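Local atomic coordinates of peptidase M42 (Thaumarchaeota archaeon SCGC AB-539-E09, PDB entry 5DS0), a protein that probably acts as a metal-dependent TET aminopeptidase of the M42 family, trimming residues from the N-termini of peptides in a twelve-subunit assembly with paired metal ions. Residues R172-I183 and I324-K334; T254-V263 and V315-H323. All coordinates share one frame; numbering follows the deposited sequence.

Interaction 1 of 2, residues R172-I183 and I324-K334; sequences RVAMGKAFDDRI and IHSHVGLLSLK. With CO (cobalt (II) ion), chain U; CO (cobalt (II) ion), chain T.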
ATOM      1  N   ARG C 172      40.770  30.910  -1.637  1.00 37.87           N
ATOM      2  CA  ARG C 172      39.497  31.616  -1.418  1.00 37.18           C
ATOM      3  C   ARG C 172      38.531  30.913  -0.453  1.00 35.26           C
ATOM      4  O   ARG C 172      37.738  31.577   0.199  1.00 33.60           O
ATOM      5  CB  ARG C 172      38.763  31.812  -2.750  1.00 38.11           C
ATOM      6  CG  ARG C 172      39.215  33.001  -3.565  1.00 39.76           C
ATOM      7  CD  ARG C 172      38.268  33.279  -4.725  1.00 41.36           C
ATOM      8  NE  ARG C 172      37.907  32.078  -5.494  1.00 42.94           N
ATOM      9  CZ  ARG C 172      38.573  31.576  -6.539  1.00 44.88           C
ATOM     10  NH1 ARG C 172      39.688  32.160  -6.983  1.00 46.94           N
ATOM     11  NH2 ARG C 172      38.117  30.481  -7.142  1.00 44.00           N
ATOM     12  N   VAL C 173      38.603  29.584  -0.386  1.00 34.37           N
ATOM     13  CA  VAL C 173      37.578  28.763   0.275  1.00 33.66           C
ATOM     14  C   VAL C 173      38.168  27.766   1.254  1.00 33.52           C
ATOM     15  O   VAL C 173      39.046  26.990   0.900  1.00 33.57           O
ATOM     16  CB  VAL C 173      36.794  27.941  -0.755  1.00 33.02           C
ATOM     17  CG1 VAL C 173      35.860  26.973  -0.075  1.00 32.23           C
ATOM     18  CG2 VAL C 173      36.025  28.857  -1.699  1.00 33.05           C
ATOM     19  N   ALA C 174      37.678  27.803   2.485  1.00 33.79           N
ATOM     20  CA  ALA C 174      38.182  26.948   3.553  1.00 34.48           C
ATOM     21  C   ALA C 174      37.402  25.649   3.599  1.00 34.67           C
ATOM     22  O   ALA C 174      36.185  25.656   3.422  1.00 34.26           O
ATOM     23  CB  ALA C 174      38.068  27.670   4.887  1.00 34.82           C
HETATM   24  N   MSE C 175      38.102  24.550   3.862  1.00 35.20           N
HETATM   25  CA  MSE C 175      37.494  23.224   3.869  1.00 35.96           C
HETATM   26  C   MSE C 175      37.861  22.508   5.132  1.00 34.53           C
HETATM   27  O   MSE C 175      39.033  22.420   5.478  1.00 34.86           O
HETATM   28  CB  MSE C 175      38.020  22.433   2.692  1.00 38.69           C
HETATM   29  CG  MSE C 175      37.372  21.059   2.556  1.00 41.71           C
HETATM   30 SE   MSE C 175      38.042  20.244   0.873  0.85 49.42          SE
HETATM   31  CE  MSE C 175      37.206  18.466   0.867  1.00 48.32           C
ATOM     32  N   GLY C 176      36.856  21.986   5.830  1.00 32.92           N
ATOM     33  CA  GLY C 176      37.065  21.279   7.074  1.00 32.32           C
ATOM     34  C   GLY C 176      35.799  21.150   7.880  1.00 31.90           C
ATOM     35  O   GLY C 176      34.699  21.370   7.378  1.00 32.46           O
ATOM     36  N   LYS C 177      35.943  20.715   9.124  1.00 32.26           N
ATOM     37  CA  LYS C 177      34.781  20.464   9.980  1.00 31.87           C
ATOM     38  C   LYS C 177      34.623  21.585  10.981  1.00 31.50           C
ATOM     39  O   LYS C 177      35.464  22.474  11.080  1.00 31.41           O
ATOM     40  CB  LYS C 177      34.937  19.149  10.731  1.00 32.16           C
ATOM     41  CG  LYS C 177      35.971  19.190  11.854  1.00 32.77           C
ATOM     42  CD  LYS C 177      36.026  17.876  12.606  1.00 33.01           C
ATOM     43  CE  LYS C 177      37.199  17.818  13.564  1.00 33.59           C
ATOM     44  NZ  LYS C 177      36.890  18.554  14.812  1.00 34.27           N
ATOM     45  N   ALA C 178      33.513  21.541  11.699  1.00 31.12           N
ATOM     46  CA  ALA C 178      33.267  22.412  12.842  1.00 31.15           C
ATOM     47  C   ALA C 178      33.187  23.904  12.540  1.00 31.39           C
ATOM     48  O   ALA C 178      33.241  24.716  13.466  1.00 32.36           O
ATOM     49  CB  ALA C 178      34.298  22.143  13.925  1.00 31.49           C
ATOM     50  N   PHE C 179      33.032  24.290  11.273  1.00 31.40           N
ATOM     51  CA  PHE C 179      32.799  25.696  10.973  1.00 31.33           C
ATOM     52  C   PHE C 179      31.632  26.199  11.821  1.00 30.69           C
ATOM     53  O   PHE C 179      31.680  27.313  12.312  1.00 31.39           O
ATOM     54  CB  PHE C 179      32.508  25.923   9.501  1.00 31.63           C
ATOM     55  CG  PHE C 179      33.702  25.741   8.611  1.00 32.29           C
ATOM     56  CD1 PHE C 179      34.908  26.340   8.912  1.00 32.91           C
ATOM     57  CD2 PHE C 179      33.606  25.004   7.448  1.00 32.55           C
ATOM     58  CE1 PHE C 179      35.999  26.184   8.086  1.00 32.92           C
ATOM     59  CE2 PHE C 179      34.698  24.848   6.618  1.00 32.67           C
ATOM     60  CZ  PHE C 179      35.897  25.430   6.945  1.00 32.90           C
ATOM     61  N   ASP C 180      30.609  25.367  11.987  1.00 29.65           N
ATOM     62  CA  ASP C 180      29.502  25.645  12.872  1.00 29.19           C
ATOM     63  C   ASP C 180      29.922  25.210  14.257  1.00 29.86           C
ATOM     64  O   ASP C 180      29.913  24.013  14.531  1.00 30.85           O
ATOM     65  CB  ASP C 180      28.288  24.842  12.406  1.00 28.67           C
ATOM     66  CG  ASP C 180      27.072  25.029  13.281  1.00 28.31           C
ATOM     67  OD1 ASP C 180      27.046  25.962  14.118  1.00 28.36           O
ATOM     68  OD2 ASP C 180      26.122  24.226  13.119  1.00 28.04           O
ATOM     69  N   ASP C 181      30.290  26.127  15.156  1.00 30.15           N
ATOM     70  CA  ASP C 181      30.287  27.572  14.934  1.00 30.11           C
ATOM     71  C   ASP C 181      31.620  28.194  15.382  1.00 30.46           C
ATOM     72  O   ASP C 181      31.666  29.277  15.964  1.00 30.32           O
ATOM     73  CB  ASP C 181      29.112  28.190  15.672  1.00 30.37           C
ATOM     74  CG  ASP C 181      28.920  29.678  15.378  1.00 30.52           C
ATOM     75  OD1 ASP C 181      29.407  30.177  14.341  1.00 30.61           O
ATOM     76  OD2 ASP C 181      28.255  30.329  16.209  1.00 30.67           O
ATOM     77  N   ARG C 182      32.711  27.498  15.084  1.00 30.94           N
ATOM     78  CA  ARG C 182      34.034  27.983  15.437  1.00 31.48           C
ATOM     79  C   ARG C 182      34.423  29.126  14.527  1.00 32.52           C
ATOM     80  O   ARG C 182      35.215  29.987  14.926  1.00 33.81           O
ATOM     81  CB  ARG C 182      35.059  26.853  15.415  1.00 31.01           C
ATOM     82  CG  ARG C 182      34.883  25.939  16.620  1.00 30.85           C
ATOM     83  CD  ARG C 182      35.726  24.680  16.573  1.00 30.59           C
ATOM     84  NE  ARG C 182      35.188  23.661  17.465  1.00 30.53           N
ATOM     85  CZ  ARG C 182      35.599  22.395  17.514  1.00 30.85           C
ATOM     86  NH1 ARG C 182      36.594  21.974  16.746  1.00 30.91           N
ATOM     87  NH2 ARG C 182      35.015  21.540  18.348  1.00 31.24           N
ATOM     88  N   ILE C 183      33.834  29.183  13.336  1.00 32.82           N
ATOM     89  CA  ILE C 183      34.054  30.327  12.477  1.00 33.62           C
ATOM     90  C   ILE C 183      33.433  31.571  13.105  1.00 33.77           C
ATOM     91  O   ILE C 183      33.994  32.658  12.992  1.00 35.13           O
ATOM     92  CB  ILE C 183      33.532  30.117  11.040  1.00 33.82           C
ATOM     93  CG1 ILE C 183      34.161  31.132  10.091  1.00 34.14           C
ATOM     94  CG2 ILE C 183      32.027  30.253  10.972  1.00 33.92           C
ATOM     95  CD1 ILE C 183      35.668  30.972   9.912  1.00 34.99           C
ATOM     96  N   ILE C 324      27.051  21.976   6.493  1.00 33.57           N
ATOM     97  CA  ILE C 324      27.227  21.980   7.941  1.00 33.55           C
ATOM     98  C   ILE C 324      26.663  20.689   8.543  1.00 33.99           C
ATOM     99  O   ILE C 324      26.018  19.920   7.849  1.00 33.68           O
ATOM    100  CB  ILE C 324      26.564  23.189   8.605  1.00 34.02           C
ATOM    101  CG1 ILE C 324      25.061  23.189   8.353  1.00 35.72           C
ATOM    102  CG2 ILE C 324      27.184  24.469   8.085  1.00 33.87           C
ATOM    103  CD1 ILE C 324      24.294  24.116   9.279  1.00 36.42           C
ATOM    104  N   HIS C 325      26.940  20.458   9.831  1.00 33.52           N
ATOM    105  CA  HIS C 325      26.514  19.248  10.518  1.00 34.22           C
ATOM    106  C   HIS C 325      26.899  17.992   9.718  1.00 34.64           C
ATOM    107  O   HIS C 325      26.128  17.038   9.602  1.00 36.03           O
ATOM    108  CB  HIS C 325      25.005  19.288  10.785  1.00 35.18           C
ATOM    109  CG  HIS C 325      24.604  20.254  11.860  1.00 35.02           C
ATOM    110  ND1 HIS C 325      23.580  19.988  12.742  1.00 36.17           N
ATOM    111  CD2 HIS C 325      25.089  21.475  12.202  1.00 33.58           C
ATOM    112  CE1 HIS C 325      23.445  21.005  13.574  1.00 35.80           C
ATOM    113  NE2 HIS C 325      24.359  21.911  13.280  1.00 34.01           N
ATOM    114  N   SER C 326      28.105  18.014   9.167  1.00 34.10           N
ATOM    115  CA  SER C 326      28.652  16.890   8.431  1.00 34.34           C
ATOM    116  C   SER C 326      30.178  16.894   8.597  1.00 32.33           C
ATOM    117  O   SER C 326      30.733  17.810   9.167  1.00 31.41           O
ATOM    118  CB  SER C 326      28.209  16.951   6.952  1.00 35.58           C
ATOM    119  OG  SER C 326      29.146  17.605   6.103  1.00 35.96           O
ATOM    120  N   HIS C 327      30.852  15.867   8.103  1.00 31.66           N
ATOM    121  CA  HIS C 327      32.300  15.768   8.293  1.00 30.54           C
ATOM    122  C   HIS C 327      33.078  16.913   7.678  1.00 29.20           C
ATOM    123  O   HIS C 327      34.112  17.313   8.204  1.00 29.27           O
ATOM    124  CB  HIS C 327      32.846  14.441   7.748  1.00 30.80           C
ATOM    125  CG  HIS C 327      32.733  13.320   8.719  1.00 31.63           C
ATOM    126  ND1 HIS C 327      31.521  12.876   9.201  1.00 32.69           N
ATOM    127  CD2 HIS C 327      33.678  12.562   9.318  1.00 32.11           C
ATOM    128  CE1 HIS C 327      31.725  11.894  10.058  1.00 33.44           C
ATOM    129  NE2 HIS C 327      33.026  11.678  10.141  1.00 33.27           N
ATOM    130  N   VAL C 328      32.617  17.421   6.554  1.00 28.36           N
ATOM    131  CA  VAL C 328      33.383  18.425   5.853  1.00 27.70           C
ATOM    132  C   VAL C 328      32.473  19.445   5.201  1.00 27.26           C
ATOM    133  O   VAL C 328      31.501  19.109   4.538  1.00 27.29           O
ATOM    134  CB  VAL C 328      34.378  17.765   4.855  1.00 27.86           C
ATOM    135  CG1 VAL C 328      33.678  16.815   3.908  1.00 28.34           C
ATOM    136  CG2 VAL C 328      35.156  18.810   4.077  1.00 27.78           C
ATOM    137  N   GLY C 329      32.809  20.710   5.403  1.00 27.29           N
ATOM    138  CA  GLY C 329      32.017  21.818   4.887  1.00 27.74           C
ATOM    139  C   GLY C 329      32.917  22.804   4.196  1.00 27.86           C
ATOM    140  O   GLY C 329      34.123  22.669   4.253  1.00 27.25           O
ATOM    141  N   LEU C 330      32.322  23.807   3.549  1.00 28.93           N
ATOM    142  CA  LEU C 330      33.094  24.847   2.860  1.00 29.73           C
ATOM    143  C   LEU C 330      32.556  26.211   3.217  1.00 30.06           C
ATOM    144  O   LEU C 330      31.354  26.385   3.319  1.00 29.75           O
ATOM    145  CB  LEU C 330      32.976  24.672   1.356  1.00 30.19           C
ATOM    146  CG  LEU C 330      33.403  23.315   0.815  1.00 30.53           C
ATOM    147  CD1 LEU C 330      32.943  23.155  -0.618  1.00 31.27           C
ATOM    148  CD2 LEU C 330      34.910  23.167   0.909  1.00 30.80           C
ATOM    149  N   LEU C 331      33.446  27.181   3.392  1.00 30.98           N
ATOM    150  CA  LEU C 331      33.017  28.576   3.501  1.00 31.70           C
ATOM    151  C   LEU C 331      34.018  29.520   2.843  1.00 32.04           C
ATOM    152  O   LEU C 331      35.147  29.131   2.586  1.00 31.49           O
ATOM    153  CB  LEU C 331      32.748  28.963   4.966  1.00 31.73           C
ATOM    154  CG  LEU C 331      33.851  28.846   6.013  1.00 32.04           C
ATOM    155  CD1 LEU C 331      34.907  29.927   5.845  1.00 33.14           C
ATOM    156  CD2 LEU C 331      33.249  28.966   7.390  1.00 31.97           C
ATOM    157  N   SER C 332      33.577  30.755   2.597  1.00 32.83           N
ATOM    158  CA  SER C 332      34.393  31.773   1.931  1.00 33.90           C
ATOM    159  C   SER C 332      35.186  32.614   2.935  1.00 34.04           C
ATOM    160  O   SER C 332      34.621  33.170   3.868  1.00 33.71           O
ATOM    161  CB  SER C 332      33.496  32.687   1.111  1.00 34.46           C
ATOM    162  OG  SER C 332      34.155  33.892   0.764  1.00 36.96           O
ATOM    163  N   LEU C 333      36.495  32.717   2.736  1.00 35.05           N
ATOM    164  CA  LEU C 333      37.336  33.552   3.596  1.00 35.57           C
ATOM    165  C   LEU C 333      37.015  35.026   3.434  1.00 36.93           C
ATOM    166  O   LEU C 333      37.198  35.806   4.365  1.00 37.21           O
ATOM    167  CB  LEU C 333      38.810  33.323   3.307  1.00 36.19           C
ATOM    168  CG  LEU C 333      39.268  31.918   3.665  1.00 36.37           C
ATOM    169  CD1 LEU C 333      40.721  31.751   3.272  1.00 37.76           C
ATOM    170  CD2 LEU C 333      39.082  31.626   5.152  1.00 35.89           C
ATOM    171  N   LYS C 334      36.548  35.399   2.245  1.00 38.08           N
ATOM    172  CA  LYS C 334      36.115  36.748   1.975  1.00 38.81           C
ATOM    173  C   LYS C 334      34.869  37.102   2.790  1.00 38.33           C
ATOM    174  O   LYS C 334      34.820  38.179   3.386  1.00 38.54           O
ATOM    175  CB  LYS C 334      35.835  36.906   0.494  1.00 40.20           C
ATOM    176  CG  LYS C 334      35.574  38.336   0.078  1.00 41.79           C
ATOM    177  CD  LYS C 334      35.007  38.396  -1.322  1.00 43.80           C
ATOM    178  CE  LYS C 334      34.637  39.826  -1.665  1.00 46.08           C
ATOM    179  NZ  LYS C 334      33.828  39.901  -2.919  1.00 48.07           N
TER
HETATM  180 CO    CO U 402      24.723  23.778  14.269  1.00 29.98          CO
HETATM  181 CO    CO T 401      25.444  26.450  15.211  1.00 22.75          CO

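Interaction 2 of 2, residues T254-V263 and V315-H323; sequences TKMGKGPGLV and VVITIPTRH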
ATOM      1  N   THR C 254      20.920  32.353   1.176  1.00 50.46           N
ATOM      2  CA  THR C 254      22.312  32.803   1.156  1.00 47.77           C
ATOM      3  C   THR C 254      23.180  32.009   0.204  1.00 47.15           C
ATOM      4  O   THR C 254      22.947  30.828  -0.024  1.00 45.71           O
ATOM      5  CB  THR C 254      22.962  32.770   2.541  1.00 47.62           C
ATOM      6  OG1 THR C 254      22.844  31.464   3.103  1.00 47.55           O
ATOM      7  CG2 THR C 254      22.292  33.755   3.456  1.00 48.23           C
ATOM      8  N   LYS C 255      24.171  32.695  -0.354  1.00 46.78           N
ATOM      9  CA  LYS C 255      25.135  32.108  -1.265  1.00 48.20           C
ATOM     10  C   LYS C 255      26.542  32.345  -0.754  1.00 45.22           C
ATOM     11  O   LYS C 255      26.865  33.428  -0.267  1.00 46.06           O
ATOM     12  CB  LYS C 255      24.978  32.725  -2.655  1.00 52.45           C
ATOM     13  CG  LYS C 255      23.598  32.520  -3.260  1.00 57.92           C
ATOM     14  CD  LYS C 255      23.532  32.939  -4.715  1.00 63.94           C
ATOM     15  CE  LYS C 255      22.266  32.448  -5.401  1.00 68.55           C
ATOM     16  NZ  LYS C 255      22.225  30.973  -5.614  1.00 73.44           N
HETATM   17  N   MSE C 256      27.384  31.335  -0.862  1.00 42.77           N
HETATM   18  CA  MSE C 256      28.753  31.453  -0.399  1.00 41.32           C
HETATM   19  C   MSE C 256      29.448  32.420  -1.308  1.00 40.91           C
HETATM   20  O   MSE C 256      29.392  32.295  -2.534  1.00 41.64           O
HETATM   21  CB  MSE C 256      29.423  30.091  -0.431  1.00 41.42           C
HETATM   22  CG  MSE C 256      30.827  30.136   0.137  1.00 41.76           C
HETATM   23 SE   MSE C 256      31.723  28.406  -0.143  0.81 44.68          SE
HETATM   24  CE  MSE C 256      32.115  28.457  -2.071  1.00 44.29           C
ATOM     25  N   GLY C 257      30.094  33.414  -0.711  1.00 40.20           N
ATOM     26  CA  GLY C 257      30.861  34.412  -1.461  1.00 40.76           C
ATOM     27  C   GLY C 257      30.155  35.726  -1.730  1.00 40.85           C
ATOM     28  O   GLY C 257      30.777  36.663  -2.195  1.00 42.39           O
ATOM     29  N   LYS C 258      28.871  35.805  -1.410  1.00 41.14           N
ATOM     30  CA  LYS C 258      28.073  37.010  -1.625  1.00 41.52           C
ATOM     31  C   LYS C 258      27.872  37.810  -0.338  1.00 38.91           C
ATOM     32  O   LYS C 258      27.038  38.706  -0.283  1.00 38.10           O
ATOM     33  CB  LYS C 258      26.721  36.629  -2.217  1.00 43.62           C
ATOM     34  CG  LYS C 258      26.815  36.071  -3.619  1.00 46.94           C
ATOM     35  CD  LYS C 258      26.926  37.195  -4.630  1.00 51.16           C
ATOM     36  CE  LYS C 258      27.879  36.841  -5.763  1.00 55.20           C
ATOM     37  NZ  LYS C 258      28.036  38.011  -6.669  1.00 57.00           N
ATOM     38  N   GLY C 259      28.643  37.487   0.693  1.00 37.41           N
ATOM     39  CA  GLY C 259      28.710  38.319   1.900  1.00 36.58           C
ATOM     40  C   GLY C 259      28.062  37.679   3.104  1.00 35.40           C
ATOM     41  O   GLY C 259      27.338  36.712   2.969  1.00 35.06           O
ATOM     42  N   PRO C 260      28.318  38.218   4.299  1.00 35.08           N
ATOM     43  CA  PRO C 260      27.662  37.684   5.480  1.00 34.59           C
ATOM     44  C   PRO C 260      26.162  37.845   5.402  1.00 34.25           C
ATOM     45  O   PRO C 260      25.657  38.670   4.640  1.00 34.83           O
ATOM     46  CB  PRO C 260      28.218  38.537   6.617  1.00 34.97           C
ATOM     47  CG  PRO C 260      28.712  39.781   5.960  1.00 35.80           C
ATOM     48  CD  PRO C 260      29.233  39.317   4.636  1.00 36.00           C
ATOM     49  N   GLY C 261      25.460  37.045   6.189  1.00 33.40           N
ATOM     50  CA  GLY C 261      24.016  37.076   6.210  1.00 32.88           C
ATOM     51  C   GLY C 261      23.501  37.774   7.444  1.00 32.58           C
ATOM     52  O   GLY C 261      24.204  37.917   8.441  1.00 32.45           O
ATOM     53  N   LEU C 262      22.259  38.226   7.360  1.00 32.15           N
ATOM     54  CA  LEU C 262      21.545  38.764   8.508  1.00 30.63           C
ATOM     55  C   LEU C 262      20.229  38.035   8.595  1.00 29.31           C
ATOM     56  O   LEU C 262      19.449  38.010   7.649  1.00 28.79           O
ATOM     57  CB  LEU C 262      21.301  40.245   8.325  1.00 31.02           C
ATOM     58  CG  LEU C 262      20.514  40.877   9.458  1.00 31.18           C
ATOM     59  CD1 LEU C 262      21.369  40.951  10.705  1.00 31.23           C
ATOM     60  CD2 LEU C 262      20.052  42.268   9.071  1.00 31.87           C
ATOM     61  N   VAL C 263      19.985  37.428   9.735  1.00 28.99           N
ATOM     62  CA  VAL C 263      18.812  36.599   9.892  1.00 29.08           C
ATOM     63  C   VAL C 263      17.641  37.479  10.290  1.00 29.27           C
ATOM     64  O   VAL C 263      17.663  38.091  11.371  1.00 31.71           O
ATOM     65  CB  VAL C 263      19.034  35.514  10.954  1.00 28.69           C
ATOM     66  CG1 VAL C 263      17.783  34.671  11.127  1.00 29.24           C
ATOM     67  CG2 VAL C 263      20.195  34.633  10.575  1.00 28.59           C
ATOM     68  N   VAL C 315      20.390  40.047  17.350  1.00 34.14           N
ATOM     69  CA  VAL C 315      20.333  39.797  15.934  1.00 33.07           C
ATOM     70  C   VAL C 315      21.362  38.726  15.605  1.00 31.92           C
ATOM     71  O   VAL C 315      22.387  38.656  16.244  1.00 30.54           O
ATOM     72  CB  VAL C 315      20.564  41.114  15.161  1.00 33.34           C
ATOM     73  CG1 VAL C 315      22.041  41.399  14.943  1.00 33.67           C
ATOM     74  CG2 VAL C 315      19.823  41.100  13.847  1.00 33.80           C
ATOM     75  N   VAL C 316      21.065  37.875  14.630  1.00 32.25           N
ATOM     76  CA  VAL C 316      22.025  36.851  14.210  1.00 32.32           C
ATOM     77  C   VAL C 316      22.690  37.237  12.898  1.00 32.41           C
ATOM     78  O   VAL C 316      22.026  37.549  11.918  1.00 31.27           O
ATOM     79  CB  VAL C 316      21.377  35.475  14.016  1.00 32.67           C
ATOM     80  CG1 VAL C 316      22.425  34.438  13.674  1.00 32.81           C
ATOM     81  CG2 VAL C 316      20.616  35.052  15.259  1.00 33.07           C
ATOM     82  N   ILE C 317      24.018  37.207  12.905  1.00 33.69           N
ATOM     83  CA  ILE C 317      24.815  37.501  11.730  1.00 34.24           C
ATOM     84  C   ILE C 317      25.538  36.229  11.348  1.00 34.80           C
ATOM     85  O   ILE C 317      26.119  35.582  12.203  1.00 35.23           O
ATOM     86  CB  ILE C 317      25.822  38.603  12.028  1.00 34.86           C
ATOM     87  CG1 ILE C 317      25.074  39.918  12.232  1.00 36.08           C
ATOM     88  CG2 ILE C 317      26.811  38.736  10.885  1.00 35.32           C
ATOM     89  CD1 ILE C 317      25.886  41.021  12.885  1.00 36.94           C
ATOM     90  N   THR C 318      25.541  35.898  10.062  1.00 35.28           N
ATOM     91  CA  THR C 318      25.958  34.567   9.630  1.00 36.26           C
ATOM     92  C   THR C 318      26.989  34.552   8.528  1.00 36.12           C
ATOM     93  O   THR C 318      27.043  35.462   7.705  1.00 37.16           O
ATOM     94  CB  THR C 318      24.760  33.759   9.097  1.00 37.11           C
ATOM     95  OG1 THR C 318      24.207  34.424   7.954  1.00 38.69           O
ATOM     96  CG2 THR C 318      23.685  33.616  10.163  1.00 37.17           C
ATOM     97  N   ILE C 319      27.815  33.516   8.527  1.00 36.41           N
ATOM     98  CA  ILE C 319      28.674  33.213   7.391  1.00 36.60           C
ATOM     99  C   ILE C 319      28.090  32.030   6.620  1.00 35.28           C
ATOM    100  O   ILE C 319      27.965  30.934   7.163  1.00 34.85           O
ATOM    101  CB  ILE C 319      30.108  32.866   7.816  1.00 38.01           C
ATOM    102  CG1 ILE C 319      30.805  34.089   8.418  1.00 39.10           C
ATOM    103  CG2 ILE C 319      30.908  32.393   6.617  1.00 39.43           C
ATOM    104  CD1 ILE C 319      30.675  34.160   9.921  1.00 40.63           C
ATOM    105  N   PRO C 320      27.726  32.251   5.351  1.00 33.97           N
ATOM    106  CA  PRO C 320      27.184  31.142   4.577  1.00 34.04           C
ATOM    107  C   PRO C 320      28.202  30.031   4.444  1.00 33.20           C
ATOM    108  O   PRO C 320      29.353  30.291   4.071  1.00 34.12           O
ATOM    109  CB  PRO C 320      26.882  31.765   3.218  1.00 34.86           C
ATOM    110  CG  PRO C 320      26.749  33.222   3.482  1.00 35.15           C
ATOM    111  CD  PRO C 320      27.671  33.525   4.618  1.00 34.24           C
ATOM    112  N   THR C 321      27.762  28.820   4.777  1.00 32.26           N
ATOM    113  CA  THR C 321      28.609  27.637   4.854  1.00 31.35           C
ATOM    114  C   THR C 321      27.886  26.489   4.166  1.00 31.54           C
ATOM    115  O   THR C 321      26.700  26.318   4.357  1.00 31.96           O
ATOM    116  CB  THR C 321      28.863  27.249   6.318  1.00 30.58           C
ATOM    117  OG1 THR C 321      29.461  28.362   7.005  1.00 30.66           O
ATOM    118  CG2 THR C 321      29.769  26.039   6.426  1.00 30.06           C
ATOM    119  N   ARG C 322      28.599  25.731   3.346  1.00 31.40           N
ATOM    120  CA  ARG C 322      28.029  24.584   2.665  1.00 32.12           C
ATOM    121  C   ARG C 322      28.318  23.326   3.465  1.00 32.21           C
ATOM    122  O   ARG C 322      29.412  23.158   3.985  1.00 32.51           O
ATOM    123  CB  ARG C 322      28.629  24.441   1.278  1.00 32.84           C
ATOM    124  CG  ARG C 322      28.421  25.646   0.371  1.00 33.63           C
ATOM    125  CD  ARG C 322      29.002  25.368  -1.007  1.00 34.55           C
ATOM    126  NE  ARG C 322      28.802  26.443  -1.986  1.00 35.71           N
ATOM    127  CZ  ARG C 322      29.319  26.438  -3.218  1.00 37.45           C
ATOM    128  NH1 ARG C 322      30.066  25.422  -3.637  1.00 37.92           N
ATOM    129  NH2 ARG C 322      29.104  27.451  -4.045  1.00 38.94           N
ATOM    130  N   HIS C 323      27.323  22.464   3.592  1.00 33.14           N
ATOM    131  CA  HIS C 323      27.460  21.165   4.237  1.00 33.79           C
ATOM    132  C   HIS C 323      27.814  21.207   5.730  1.00 33.71           C
ATOM    133  O   HIS C 323      28.753  20.533   6.188  1.00 34.49           O
ATOM    134  CB  HIS C 323      28.466  20.303   3.467  1.00 34.02           C
ATOM    135  CG  HIS C 323      28.405  20.497   1.986  1.00 34.54           C
ATOM    136  ND1 HIS C 323      27.277  20.229   1.246  1.00 35.19           N
ATOM    137  CD2 HIS C 323      29.334  20.947   1.108  1.00 34.69           C
ATOM    138  CE1 HIS C 323      27.510  20.515  -0.022  1.00 36.00           C
ATOM    139  NE2 HIS C 323      28.753  20.945  -0.134  1.00 35.20           N
TER

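Interaction 1 of 2, residues R172-I183 and I324-K334
L331 lays its CD2 methyl over one face of the F179 ring, 3.7 Å from the ring centroid, where the antiparallel strands 173-176 and 329-332 of the peptidase's mixed sheet pack against the first turn of helix 179-197. This is the tight side. The same methyl meets I183 CG1 tip to tip at 3.6 Å, while L331 CD1 rests on A174 CB; CG sits between backbone N and carbonyl carbon (chi1 59°), and chi2 of 73° then splits the branches this way. M10 and M14 of helix 2-15 pack round this group. On the other face of the strands, M175 CG lies beside L330 CD2 at 3.6 Å.

The solvent side is at R172, partly exposed, whose carbonyl accepts from L333 N at 3.0 Å but whose guanidinium turns away to a long, weak ion pair with E147 of the second subunit; K334, exposed, leads off in another direction.

At the far end the segments meet again through metal. D180 bridges the two cobalt ions just before a cis peptide bond, and the H325 ring, held through ND1 by G90 O, is nearly coplanar with the D180 carboxylate (18°): D180 OD2 at 1.9 Å and H325 NE2 at 2.1 Å bind the same cobalt.

Interaction 2 of 2, residues T254-V263 and V315-H323
M256 crosses R322 at about a right angle, and its CE methyl settles over the centre of one guanidinium face, 3.6 Å from R322 CZ. The selenomethionine chain runs out straight and then bends at its last torsion (chi3 74°), which brings CE down onto the flat group. R322, extended from CG to NE, keeps its N-H groups for D243 and, across the subunit boundary, for D139 and A142 O of the second subunit. With an alanine in place of R322, D243 and D139 of the second subunit would probably lose their guanidinium partner, and the M256 methyl the flat group it rests on.

Next along the strand, P320 fills the bend of 254-260. Its CG comes within 3.9 Å of T254 CB, the two side chains again crossing at about a right angle, and also reaches G259 O at 3.6 Å. The type II turn from K255 to K258 lifts the chain round this proline, with G257 adopting the positive phi that suits glycine.

Beyond P260 the segments become an antiparallel pair, 261-263 against 315-322, in the mixed sheet of the peptidase fold; strand 232-240 runs parallel to 315-322. G261 and T318 bond both ways, G261 N to T318 O at 2.7 Å and T318 N to G261 O at 2.9 Å. T318 directs OG1 at the bare CA of G261, where a CB would clash with it, and that hydroxyl is hydrogen-bonded to D239. Its CG2 meets V263 CG2 at 3.7 Å. On the opposite face of the pair, the L262 and V315 side chains cross at about a right angle, L262 CD1 meeting V315 CG2 at 3.5 Å and also approaching I317 CG1, while I317 itself packs against L346 of helix 333-349.

How the interactions relate
The two contacts lie side by side in one mixed sheet, their centres about 12 Å apart. Strands 314-322 and 329-332 follow each other in the chain and are antiparallel neighbours, so interaction 2 hands directly on to interaction 1; L330 O and R322 N, 2.8 Å apart, make a probable hydrogen bond across the seam. Along the chain, interaction 2 is nested inside the loop that interaction 1 closes, and the loop between the two strands carries H325, a ligand of one of the two cobalt ions. Helix 333-349 packs on interaction 2 and begins within interaction 1. Both also touch the second subunit, so the same sheet region carries metal ligands and residues that contact that subunit.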